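Local coordinates for protein pyruvate kinase (Pyrobaculum aerophilum, PDB 3QTG) that catalyses the last step of glycolysis, transferring the phosphoryl group of phosphoenolpyruvate to ADP to give pyruvate and ATP, with a divalent metal cation as cofactor, at residues P25-D28 against V29-P32; A180-D183 against V184-L187; D360-A363 against K364-E368. All coordinates share one frame; numbering follows the deposited sequence.

Contact 1 (P25-D28 against V29-P32); sequences PSTD and VLRP
Leu-30 N donates to Thr-27 O at 3.2 Å, closing a turn over only three residues where the short helix 25-28 ends. The bond is fairly straight at the hydrogen (157°), but the donor stands well above the plane of the carbonyl, 65° out of it. One residue earlier, Val-29 N reaches back to Pro-25 O at 3.4 Å, a weak bond of the helical i to i+4 kind. Proline suits the first position of so short a helix, since its missing N-H would have no carbonyl to meet there.

The apolar side chains fold back over this end. Val-29 CG1 lies anti to the carbonyl carbon (chi1 -71°), which leaves CG2 between N and C, and that methyl comes to 3.4 Å from Pro-25 O. Leu-30 lies beside the turn: its CD1 approaches Ser-26 O at 3.3 Å, while CD2 meets Thr-27 CB at 4.2 Å, the two side chains crossing obliquely. Val-29 and Leu-30 thus lay methyls against the carbonyls of Pro-25 and Ser-26, a place that suits branched apolar residues. From Leu-30 onward the backbone is extended, and the helix goes no further.

The polar ends look elsewhere. Thr-27 OG1 bonds to Gly-24 O just upstream, Ser-26 OG to Gly-328 O, and Asp-28 OD2 forms a salt bridge with Arg-60 of helix 54-71. Ser-26 also shares a backbone hydrogen bond with Ala-326. Thus the turn follows barrel strand 18-22, borders helices 54-71 and 323-326, and hands the chain to helix 32-39, which precedes strand 44-48.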
ATOM      1  N   PRO A  25      14.721 -13.274  48.945  1.00 50.71           N
ATOM      2  CA  PRO A  25      15.460 -12.847  50.136  1.00 51.79           C
ATOM      3  C   PRO A  25      16.093 -11.463  50.005  1.00 52.27           C
ATOM      4  O   PRO A  25      16.121 -10.726  50.987  1.00 52.55           O
ATOM      5  CB  PRO A  25      16.541 -13.922  50.285  1.00 52.34           C
ATOM      6  CG  PRO A  25      15.952 -15.137  49.609  1.00 51.80           C
ATOM      7  CD  PRO A  25      15.212 -14.572  48.437  1.00 50.30           C
ATOM      8  N   SER A  26      16.563 -11.102  48.805  1.00 52.10           N
ATOM      9  CA  SER A  26      17.176  -9.783  48.574  1.00 52.50           C
ATOM     10  C   SER A  26      16.203  -8.623  48.745  1.00 53.23           C
ATOM     11  O   SER A  26      16.618  -7.507  49.069  1.00 53.91           O
ATOM     12  CB  SER A  26      17.806  -9.707  47.189  1.00 51.96           C
ATOM     13  OG  SER A  26      18.876 -10.617  47.076  1.00 52.02           O
ATOM     14  N   THR A  27      14.914  -8.881  48.532  1.00 53.45           N
ATOM     15  CA  THR A  27      13.902  -7.846  48.716  1.00 54.65           C
ATOM     16  C   THR A  27      13.287  -7.891  50.125  1.00 55.78           C
ATOM     17  O   THR A  27      12.892  -6.856  50.672  1.00 55.98           O
ATOM     18  CB  THR A  27      12.803  -7.884  47.614  1.00 53.88           C
ATOM     19  OG1 THR A  27      12.281  -9.211  47.520  1.00 53.88           O
ATOM     20  CG2 THR A  27      13.379  -7.476  46.244  1.00 53.73           C
ATOM     21  N   ASP A  28      13.203  -9.091  50.697  1.00 56.79           N
ATOM     22  CA  ASP A  28      12.745  -9.274  52.079  1.00 58.67           C
ATOM     23  C   ASP A  28      13.470  -8.372  53.087  1.00 60.04           C
ATOM     24  O   ASP A  28      12.845  -7.827  53.996  1.00 60.76           O
ATOM     25  CB  ASP A  28      12.911 -10.738  52.504  1.00 58.42           C
ATOM     26  CG  ASP A  28      11.943 -11.670  51.796  1.00 58.53           C
ATOM     27  OD1 ASP A  28      11.024 -11.174  51.107  1.00 59.76           O
ATOM     28  OD2 ASP A  28      12.102 -12.906  51.921  1.00 57.45           O
ATOM     29  N   VAL A  29      14.782  -8.217  52.913  1.00 61.18           N
ATOM     30  CA  VAL A  29      15.624  -7.485  53.873  1.00 62.86           C
ATOM     31  C   VAL A  29      15.674  -5.973  53.632  1.00 63.83           C
ATOM     32  O   VAL A  29      16.314  -5.240  54.383  1.00 64.41           O
ATOM     33  CB  VAL A  29      17.073  -8.068  53.941  1.00 62.82           C
ATOM     34  CG1 VAL A  29      17.062  -9.435  54.618  1.00 62.92           C
ATOM     35  CG2 VAL A  29      17.709  -8.162  52.542  1.00 62.09           C
ATOM     36  N   LEU A  30      15.003  -5.508  52.586  1.00 64.21           N
ATOM     37  CA  LEU A  30      14.966  -4.079  52.281  1.00 65.22           C
ATOM     38  C   LEU A  30      14.353  -3.263  53.422  1.00 66.90           C
ATOM     39  O   LEU A  30      13.253  -3.563  53.900  1.00 67.05           O
ATOM     40  CB  LEU A  30      14.202  -3.820  50.972  1.00 64.26           C
ATOM     41  CG  LEU A  30      14.969  -3.599  49.663  1.00 63.07           C
ATOM     42  CD1 LEU A  30      16.346  -4.260  49.639  1.00 62.18           C
ATOM     43  CD2 LEU A  30      14.118  -4.044  48.485  1.00 61.78           C
ATOM     44  N   ARG A  31      15.092  -2.243  53.851  1.00 68.37           N
ATOM     45  CA  ARG A  31      14.603  -1.216  54.767  1.00 70.45           C
ATOM     46  C   ARG A  31      13.251  -0.702  54.266  1.00 69.96           C
ATOM     47  O   ARG A  31      13.074  -0.540  53.053  1.00 69.77           O
ATOM     48  CB  ARG A  31      15.617  -0.070  54.794  1.00 70.94           C
ATOM     49  CG  ARG A  31      15.565   0.864  56.002  1.00 73.84           C
ATOM     50  CD  ARG A  31      16.724   1.879  55.984  1.00 73.98           C
ATOM     51  NE  ARG A  31      17.965   1.300  55.460  1.00 75.83           N
ATOM     52  CZ  ARG A  31      18.536   1.660  54.308  1.00 76.47           C
ATOM     53  NH1 ARG A  31      17.986   2.621  53.563  1.00 76.38           N
ATOM     54  NH2 ARG A  31      19.661   1.070  53.902  1.00 75.52           N
ATOM     55  N   PRO A  32      12.293  -0.433  55.183  1.00 70.42           N
ATOM     56  CA  PRO A  32      10.965   0.050  54.759  1.00 69.78           C
ATOM     57  C   PRO A  32      11.027   1.137  53.678  1.00 69.02           C
ATOM     58  O   PRO A  32      10.083   1.291  52.879  1.00 68.28           O
ATOM     59  CB  PRO A  32      10.383   0.636  56.047  1.00 70.89           C
ATOM     60  CG  PRO A  32      11.020  -0.172  57.141  1.00 71.36           C
ATOM     61  CD  PRO A  32      12.392  -0.556  56.656  1.00 71.30           C
TER

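Contact 2 (A180-D183 against V184-L187); sequences AEED and VEAL
Asp-183 and Leu-187 meet through the backbone: Leu-187 N donates a hydrogen bond to Asp-183 O at 2.8 Å, with the donor nearly along the C=O axis. Leu-187 CB also lies 3.5 Å from Asp-183 O. The carboxylate of Asp-183 leaves the helix, its CG beside the backbone N (chi1 -71°), and OD1 accepts the N-H of Gly-83, so this buried acid ties the first turn of helix 181-190 to a neighbouring loop.

Val-184 sits one turn after the N-cap residue Ala-180. Its N donates to Ala-180 O at 3.0 Å, almost straight at 167°, and CG2 lies 3.6 Å from the same oxygen. Its beta-branch packs close to the backbone and meets Leu-217 of helix 208-220.

Glu-181 takes the bond from Glu-185 N on its carbonyl oxygen, which Glu-185 CG also crowds at 3.3 Å. Both carboxylates lie at the surface, OE1 of Glu-181 being 4.7 Å from OE1 of Glu-185, too far to touch.

Acids near a helix N-terminus probably gain from the positive end of the helix dipole, which would offset some of the repulsion between Glu-181 and Glu-185; Val-184 and Leu-187 pack on helix 208-220, while the glutamates stay at the surface.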
ATOM      1  N   ALA A 180       0.864 -30.743  37.855  1.00 62.54           N
ATOM      2  CA  ALA A 180       1.735 -31.470  38.764  1.00 62.11           C
ATOM      3  C   ALA A 180       1.144 -31.500  40.174  1.00 62.18           C
ATOM      4  O   ALA A 180       0.584 -30.503  40.655  1.00 61.81           O
ATOM      5  CB  ALA A 180       3.122 -30.859  38.780  1.00 61.50           C
ATOM      6  N   GLU A 181       1.287 -32.649  40.828  1.00 61.83           N
ATOM      7  CA  GLU A 181       0.774 -32.864  42.180  1.00 61.91           C
ATOM      8  C   GLU A 181       1.261 -31.762  43.118  1.00 61.04           C
ATOM      9  O   GLU A 181       0.510 -31.278  43.965  1.00 60.54           O
ATOM     10  CB  GLU A 181       1.202 -34.246  42.694  1.00 62.43           C
ATOM     11  CG  GLU A 181       0.165 -34.912  43.593  1.00 65.24           C
ATOM     12  CD  GLU A 181       0.765 -35.900  44.584  1.00 67.35           C
ATOM     13  OE1 GLU A 181       0.267 -35.936  45.732  1.00 70.43           O
ATOM     14  OE2 GLU A 181       1.723 -36.629  44.232  1.00 66.30           O
ATOM     15  N   GLU A 182       2.517 -31.355  42.938  1.00 60.48           N
ATOM     16  CA  GLU A 182       3.129 -30.289  43.736  1.00 60.47           C
ATOM     17  C   GLU A 182       2.519 -28.905  43.432  1.00 59.75           C
ATOM     18  O   GLU A 182       2.515 -28.017  44.297  1.00 60.35           O
ATOM     19  CB  GLU A 182       4.646 -30.244  43.505  1.00 60.49           C
ATOM     20  CG  GLU A 182       5.407 -31.544  43.783  1.00 63.68           C
ATOM     21  CD  GLU A 182       5.357 -32.550  42.620  1.00 67.80           C
ATOM     22  OE1 GLU A 182       5.020 -33.734  42.879  1.00 70.36           O
ATOM     23  OE2 GLU A 182       5.651 -32.168  41.457  1.00 68.52           O
ATOM     24  N   ASP A 183       2.028 -28.718  42.208  1.00 58.10           N
ATOM     25  CA  ASP A 183       1.356 -27.471  41.840  1.00 57.07           C
ATOM     26  C   ASP A 183      -0.014 -27.400  42.522  1.00 56.70           C
ATOM     27  O   ASP A 183      -0.355 -26.391  43.153  1.00 56.49           O
ATOM     28  CB  ASP A 183       1.224 -27.339  40.311  1.00 56.70           C
ATOM     29  CG  ASP A 183       2.569 -27.073  39.613  1.00 56.45           C
ATOM     30  OD1 ASP A 183       3.547 -26.687  40.294  1.00 56.67           O
ATOM     31  OD2 ASP A 183       2.639 -27.252  38.375  1.00 55.44           O
ATOM     32  N   VAL A 184      -0.776 -28.488  42.384  1.00 56.12           N
ATOM     33  CA  VAL A 184      -2.047 -28.703  43.083  1.00 55.85           C
ATOM     34  C   VAL A 184      -1.907 -28.386  44.579  1.00 56.31           C
ATOM     35  O   VAL A 184      -2.725 -27.656  45.134  1.00 56.37           O
ATOM     36  CB  VAL A 184      -2.561 -30.158  42.873  1.00 56.33           C
ATOM     37  CG1 VAL A 184      -3.775 -30.464  43.759  1.00 56.46           C
ATOM     38  CG2 VAL A 184      -2.899 -30.412  41.401  1.00 55.51           C
ATOM     39  N   GLU A 185      -0.856 -28.920  45.207  1.00 56.08           N
ATOM     40  CA  GLU A 185      -0.554 -28.674  46.616  1.00 56.89           C
ATOM     41  C   GLU A 185      -0.242 -27.206  46.905  1.00 55.76           C
ATOM     42  O   GLU A 185      -0.713 -26.661  47.898  1.00 55.98           O
ATOM     43  CB  GLU A 185       0.616 -29.556  47.093  1.00 56.97           C
ATOM     44  CG  GLU A 185       0.307 -31.068  47.206  1.00 59.04           C
ATOM     45  CD  GLU A 185       1.466 -31.890  47.811  1.00 59.71           C
ATOM     46  OE1 GLU A 185       1.224 -32.551  48.852  1.00 62.87           O
ATOM     47  OE2 GLU A 185       2.602 -31.884  47.257  1.00 61.59           O
ATOM     48  N   ALA A 186       0.562 -26.575  46.046  1.00 54.60           N
ATOM     49  CA  ALA A 186       0.943 -25.167  46.225  1.00 53.73           C
ATOM     50  C   ALA A 186      -0.227 -24.200  46.039  1.00 53.60           C
ATOM     51  O   ALA A 186      -0.321 -23.188  46.732  1.00 53.57           O
ATOM     52  CB  ALA A 186       2.114 -24.798  45.288  1.00 53.67           C
ATOM     53  N   LEU A 187      -1.130 -24.520  45.119  1.00 53.66           N
ATOM     54  CA  LEU A 187      -2.310 -23.686  44.888  1.00 53.62           C
ATOM     55  C   LEU A 187      -3.345 -23.726  46.028  1.00 55.25           C
ATOM     56  O   LEU A 187      -3.996 -22.711  46.323  1.00 55.76           O
ATOM     57  CB  LEU A 187      -2.942 -24.008  43.531  1.00 52.71           C
ATOM     58  CG  LEU A 187      -2.690 -23.049  42.345  1.00 51.36           C
ATOM     59  CD1 LEU A 187      -1.668 -21.940  42.610  1.00 49.38           C
ATOM     60  CD2 LEU A 187      -2.356 -23.800  41.073  1.00 47.40           C
TER

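Contact 3 (D360-A363 against K364-E368); sequences DRFA and KGLVE
Lys-364 N donates to Asp-360 O at 2.9 Å in a nearly linear bond (174°), the first of four consecutive i to i+4 bonds. Gly-365 N to Arg-361 O, Leu-366 N to Phe-362 O and Val-367 N to Ala-363 O follow, each 3.0 Å long, so the helix runs on without a break.

Apolar packing is carried by Phe-362 and Leu-366, one turn apart on the same face. With chi1 at 175°, the phenylalanine ring swings along the helix toward the next turn instead of standing off it. Both Leu-366 methyls approach from one side of the ring: CD1 lies over that face, and CD2 is 3.8 Å from CE2 and CZ of Phe-362. Beyond the helix, the same ring makes an edge-to-face contact with His-455 and packs on Val-459 of a second subunit. Were Phe-362 replaced by an alanine, the Leu-366 methyls would probably lose their ring partner and a gap would open toward His-455 and Val-459 of the second subunit. Ala-363, whose methyl is small enough to let Arg-389 come close, suits the face toward helix 385-391, where Val-367 meets Ile-390.

The charges occupy another side. Lys-364 extends until its last torsion bends, bringing NZ to 3.3 Å from Glu-368 OE2, a salt bridge with a weak hydrogen bond. Asp-360 is buried but well matched, with OD1 in salt bridges with Arg-389 and Lys-392 and OD2 on Gln-356 N.

Helix 358-373 thus presents an apolar stripe, Phe-362 and Leu-366, to strands 444-448 and 455-460, the layered helix-on-sheet packing of the C-terminal alpha/beta domain of pyruvate kinase.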
ATOM      1  N   ASP A 360     -12.802  -5.508  17.227  1.00 40.02           N
ATOM      2  CA  ASP A 360     -11.404  -5.349  16.821  1.00 40.12           C
ATOM      3  C   ASP A 360     -11.253  -4.186  15.848  1.00 39.72           C
ATOM      4  O   ASP A 360     -10.376  -3.359  16.041  1.00 39.35           O
ATOM      5  CB  ASP A 360     -10.853  -6.627  16.170  1.00 40.16           C
ATOM      6  CG  ASP A 360     -10.479  -7.724  17.194  1.00 43.08           C
ATOM      7  OD1 ASP A 360     -10.412  -7.470  18.433  1.00 41.56           O
ATOM      8  OD2 ASP A 360     -10.252  -8.866  16.726  1.00 45.55           O
ATOM      9  N   ARG A 361     -12.102  -4.135  14.811  1.00 40.36           N
ATOM     10  CA  ARG A 361     -12.084  -3.042  13.826  1.00 41.46           C
ATOM     11  C   ARG A 361     -12.337  -1.709  14.522  1.00 39.96           C
ATOM     12  O   ARG A 361     -11.634  -0.757  14.260  1.00 40.12           O
ATOM     13  CB  ARG A 361     -13.088  -3.270  12.686  1.00 41.83           C
ATOM     14  CG  ARG A 361     -12.962  -4.649  12.071  1.00 44.20           C
ATOM     15  CD  ARG A 361     -13.778  -4.844  10.779  1.00 45.84           C
ATOM     16  NE  ARG A 361     -13.453  -6.144  10.199  1.00 52.94           N
ATOM     17  CZ  ARG A 361     -12.519  -6.334   9.267  1.00 55.70           C
ATOM     18  NH1 ARG A 361     -11.824  -5.299   8.780  1.00 55.23           N
ATOM     19  NH2 ARG A 361     -12.283  -7.568   8.818  1.00 57.09           N
ATOM     20  N   PHE A 362     -13.297  -1.663  15.444  1.00 39.08           N
ATOM     21  CA  PHE A 362     -13.549  -0.450  16.241  1.00 38.57           C
ATOM     22  C   PHE A 362     -12.288   0.011  16.986  1.00 37.92           C
ATOM     23  O   PHE A 362     -11.893   1.187  16.883  1.00 36.01           O
ATOM     24  CB  PHE A 362     -14.699  -0.678  17.235  1.00 38.50           C
ATOM     25  CG  PHE A 362     -14.955   0.482  18.184  1.00 38.75           C
ATOM     26  CD1 PHE A 362     -15.680   1.589  17.769  1.00 38.88           C
ATOM     27  CD2 PHE A 362     -14.495   0.441  19.494  1.00 38.90           C
ATOM     28  CE1 PHE A 362     -15.944   2.639  18.640  1.00 40.64           C
ATOM     29  CE2 PHE A 362     -14.741   1.473  20.377  1.00 39.36           C
ATOM     30  CZ  PHE A 362     -15.474   2.591  19.947  1.00 41.04           C
ATOM     31  N   ALA A 363     -11.657  -0.910  17.724  1.00 37.67           N
ATOM     32  CA  ALA A 363     -10.485  -0.566  18.563  1.00 37.65           C
ATOM     33  C   ALA A 363      -9.269  -0.117  17.733  1.00 37.61           C
ATOM     34  O   ALA A 363      -8.639   0.891  18.038  1.00 37.53           O
ATOM     35  CB  ALA A 363     -10.126  -1.709  19.507  1.00 37.09           C
ATOM     36  N   LYS A 364      -8.980  -0.846  16.664  1.00 38.05           N
ATOM     37  CA  LYS A 364      -7.955  -0.458  15.693  1.00 38.98           C
ATOM     38  C   LYS A 364      -8.198   0.956  15.134  1.00 39.27           C
ATOM     39  O   LYS A 364      -7.273   1.767  15.085  1.00 39.42           O
ATOM     40  CB  LYS A 364      -7.917  -1.462  14.535  1.00 38.87           C
ATOM     41  CG  LYS A 364      -6.824  -1.203  13.536  1.00 39.73           C
ATOM     42  CD  LYS A 364      -6.678  -2.372  12.599  1.00 44.17           C
ATOM     43  CE  LYS A 364      -5.616  -2.123  11.528  1.00 47.30           C
ATOM     44  NZ  LYS A 364      -6.181  -1.234  10.434  1.00 49.67           N
ATOM     45  N   GLY A 365      -9.433   1.227  14.703  1.00 39.45           N
ATOM     46  CA  GLY A 365      -9.808   2.537  14.155  1.00 39.50           C
ATOM     47  C   GLY A 365      -9.609   3.654  15.161  1.00 39.27           C
ATOM     48  O   GLY A 365      -9.101   4.708  14.820  1.00 39.21           O
ATOM     49  N   LEU A 366      -9.986   3.404  16.413  1.00 39.37           N
ATOM     50  CA  LEU A 366      -9.693   4.319  17.524  1.00 39.70           C
ATOM     51  C   LEU A 366      -8.211   4.621  17.748  1.00 39.00           C
ATOM     52  O   LEU A 366      -7.821   5.783  17.933  1.00 39.13           O
ATOM     53  CB  LEU A 366     -10.301   3.808  18.821  1.00 40.33           C
ATOM     54  CG  LEU A 366     -11.401   4.687  19.396  1.00 43.39           C
ATOM     55  CD1 LEU A 366     -12.498   5.016  18.343  1.00 45.54           C
ATOM     56  CD2 LEU A 366     -11.960   3.985  20.595  1.00 44.68           C
ATOM     57  N   VAL A 367      -7.392   3.577  17.736  1.00 38.99           N
ATOM     58  CA  VAL A 367      -5.958   3.711  17.998  1.00 38.67           C
ATOM     59  C   VAL A 367      -5.291   4.544  16.882  1.00 39.82           C
ATOM     60  O   VAL A 367      -4.510   5.448  17.170  1.00 38.96           O
ATOM     61  CB  VAL A 367      -5.290   2.325  18.157  1.00 38.37           C
ATOM     62  CG1 VAL A 367      -3.766   2.411  17.979  1.00 37.44           C
ATOM     63  CG2 VAL A 367      -5.678   1.694  19.508  1.00 36.06           C
ATOM     64  N   GLU A 368      -5.623   4.232  15.630  1.00 40.79           N
ATOM     65  CA  GLU A 368      -5.106   4.955  14.471  1.00 43.82           C
ATOM     66  C   GLU A 368      -5.604   6.386  14.453  1.00 44.16           C
ATOM     67  O   GLU A 368      -4.857   7.294  14.113  1.00 44.72           O
ATOM     68  CB  GLU A 368      -5.447   4.218  13.167  1.00 43.65           C
ATOM     69  CG  GLU A 368      -4.749   2.862  13.124  1.00 45.50           C
ATOM     70  CD  GLU A 368      -5.014   2.032  11.881  1.00 47.91           C
ATOM     71  OE1 GLU A 368      -6.031   2.262  11.169  1.00 52.60           O
ATOM     72  OE2 GLU A 368      -4.189   1.113  11.645  1.00 51.96           O
TER

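Overall arrangement
The three contacts come in series along the chain. Contacts 1 and 2 both belong to the TIM-barrel domain, their centres about 27 Å apart: contact 1 follows the first barrel strand, 18-22, and contact 2 opens helix 181-190, which precedes the fourth, 199-202. Between them in sequence lies the separate mixed sheet built from strands between 101 and 169. Contact 3 lies in the C-terminal alpha/beta domain, its centre about 44 Å from that of contact 1 and 41 Å from that of contact 2. Leu-49, close to contact 2, and His-51, its side chain about 7 Å from that of Pro-25, probably bind ATP; contact 3 lies far from the active site and faces a second subunit.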